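Local atomic coordinates of lactoylglutathione lyase (Pseudomonas aeruginosa, PDB entry 4MTS), a protein that belongs to the glyoxalase/bleomycin resistance/dioxygenase superfamily and binds nickel and zinc ions in this structure. Residues V79-V84 with L123-T128. Residues are numbered along the deposited sequence; the frame is centred on the assembly and turned at random.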
loop_
_atom_site.group_PDB
_atom_site.type_symbol
_atom_site.label_atom_id
_atom_site.label_comp_id
_atom_site.label_asym_id
_atom_site.label_seq_id
_atom_site.Cartn_x
_atom_site.Cartn_y
_atom_site.Cartn_z
ATOM N N VAL A 79 3.749 9.200 12.875
ATOM C CA VAL A 79 4.763 9.112 13.939
ATOM C C VAL A 79 4.617 10.273 14.953
ATOM O O VAL A 79 4.125 11.345 14.600
ATOM C CB VAL A 79 6.213 9.026 13.377
ATOM C CG1 VAL A 79 6.423 7.771 12.532
ATOM C CG2 VAL A 79 6.596 10.281 12.587
ATOM N N GLU A 80 5.069 10.060 16.193
ATOM C CA GLU A 80 5.022 11.088 17.244
ATOM C C GLU A 80 5.997 12.230 16.919
ATOM O O GLU A 80 5.644 13.406 17.045
ATOM C CB GLU A 80 5.367 10.444 18.605
ATOM C CG GLU A 80 4.830 11.226 19.794
ATOM C CD GLU A 80 5.315 10.744 21.149
ATOM O OE1 GLU A 80 4.457 10.421 22.002
ATOM O OE2 GLU A 80 6.548 10.697 21.364
ATOM N N ASP A 81 7.196 11.876 16.451
ATOM C CA ASP A 81 8.266 12.814 16.137
ATOM C C ASP A 81 9.071 12.239 14.995
ATOM O O ASP A 81 9.810 11.279 15.192
ATOM C CB ASP A 81 9.183 12.952 17.379
ATOM C CG ASP A 81 10.177 14.085 17.328
ATOM O OD1 ASP A 81 10.870 14.226 16.300
ATOM O OD2 ASP A 81 10.302 14.797 18.337
ATOM N N ALA A 82 8.956 12.842 13.807
ATOM C CA ALA A 82 9.658 12.396 12.613
ATOM C C ALA A 82 11.178 12.480 12.714
ATOM O O ALA A 82 11.854 11.571 12.240
ATOM C CB ALA A 82 9.144 13.144 11.393
ATOM N N ALA A 83 11.730 13.530 13.367
ATOM C CA ALA A 83 13.190 13.637 13.530
ATOM C C ALA A 83 13.728 12.471 14.373
ATOM O O ALA A 83 14.788 11.941 14.067
ATOM C CB ALA A 83 13.568 14.969 14.177
ATOM N N VAL A 84 12.977 12.078 15.406
ATOM C CA VAL A 84 13.347 10.958 16.294
ATOM C C VAL A 84 13.313 9.617 15.512
ATOM O O VAL A 84 14.262 8.835 15.587
ATOM C CB VAL A 84 12.482 10.942 17.573
ATOM C CG1 VAL A 84 12.624 9.618 18.322
ATOM C CG2 VAL A 84 12.843 12.118 18.488
ATOM N N LEU A 123 7.006 9.239 6.452
ATOM C CA LEU A 123 6.675 9.481 7.867
ATOM C C LEU A 123 5.955 10.813 7.984
ATOM O O LEU A 123 6.444 11.813 7.470
ATOM C CB LEU A 123 7.952 9.500 8.728
ATOM C CG LEU A 123 8.901 8.327 8.598
ATOM C CD1 LEU A 123 10.115 8.512 9.537
ATOM C CD2 LEU A 123 8.191 6.986 8.853
ATOM N N ILE A 124 4.797 10.827 8.630
ATOM C CA ILE A 124 4.007 12.054 8.796
ATOM C C ILE A 124 3.805 12.282 10.274
ATOM O O ILE A 124 3.210 11.451 10.956
ATOM C CB ILE A 124 2.673 12.023 8.006
ATOM C CG1 ILE A 124 2.941 11.702 6.520
ATOM C CG2 ILE A 124 1.928 13.394 8.176
ATOM C CD1 ILE A 124 1.660 11.617 5.583
ATOM N N GLN A 125 4.357 13.376 10.792
ATOM C CA GLN A 125 4.255 13.677 12.220
ATOM C C GLN A 125 2.826 13.962 12.666
ATOM O O GLN A 125 2.149 14.789 12.058
ATOM C CB GLN A 125 5.178 14.855 12.574
ATOM C CG GLN A 125 5.289 15.098 14.082
ATOM C CD GLN A 125 6.551 15.860 14.328
ATOM O OE1 GLN A 125 7.634 15.453 13.896
ATOM N NE2 GLN A 125 6.426 17.015 14.952
ATOM N N LYS A 126 2.383 13.300 13.749
ATOM C CA LYS A 126 1.045 13.431 14.340
ATOM C C LYS A 126 0.696 14.880 14.640
ATOM O O LYS A 126 1.547 15.639 15.123
ATOM C CB LYS A 126 0.919 12.561 15.599
ATOM C CG LYS A 126 -0.519 12.144 15.909
ATOM C CD LYS A 126 -0.587 11.169 17.076
ATOM C CE LYS A 126 -1.960 11.143 17.703
ATOM N NZ LYS A 126 -2.035 10.174 18.831
ATOM N N GLY A 127 -0.527 15.251 14.268
ATOM C CA GLY A 127 -1.075 16.589 14.423
ATOM C C GLY A 127 -0.900 17.478 13.206
ATOM O O GLY A 127 -1.760 18.324 12.929
ATOM N N THR A 128 0.211 17.292 12.471
ATOM C CA THR A 128 0.586 18.115 11.316
ATOM C C THR A 128 -0.101 17.748 9.992
ATOM O O THR A 128 -0.201 18.613 9.114
ATOM C CB THR A 128 2.117 18.143 11.137
ATOM O OG1 THR A 128 2.536 16.934 10.492
ATOM C CG2 THR A 128 2.886 18.383 12.445
HETATM O O HOH W 1 3.219 14.445 17.175
HETATM O O HOH W 2 10.185 16.149 13.804
#
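The carboxamide of Gln125 reaches the turn that leads into helix 82-91, where Glu80 O stands above one side of the amide plane, over its CG end, 3.4 Å from Gln125 CG. Ala82 N reaches OE1 from the same side, tilted 30° from the carbonyl plane, while a water lies close to that plane; the Gln125 side chain also touches Val109 of strand 109-114. The bond from Ala82 N to Gln125 OE1 is 2.9 Å long. The water donates to the same OE1 at 2.6 Å and accepts from Ala83 N, so this one oxygen serves two backbone N-H groups of the first helical turn, one directly and one through the water. With CG anti to the backbone N (chi1 -171°) and the chain extended beyond it, Gln125 spans the distance from strand to turn. Asp81, the N-cap residue, complements it: its OD1 accepts from Val84 N at 3.1 Å, from above the carboxylate plane.

At the base of Gln125 the backbones pair as parallel strands. Val79 N donates to Ile124 O at 3.0 Å, and Val79 O receives Lys126 N at 2.8 Å. A second water links Glu80 O to Lys126 O where the strands end. On the same face of the sheet as Gln125, Val79 CG1 touches Leu123 CD2 at 4.2 Å, the two side chains crossing obliquely, and both pack against Thr85 of the helix.

Strands 72-79 and 120-125, which carry the nickel ligands His74 and Glu122, are thus joined side by side as the first and last strands of a beta-alpha-beta-beta-beta module, the repeating unit of the glyoxalase fold.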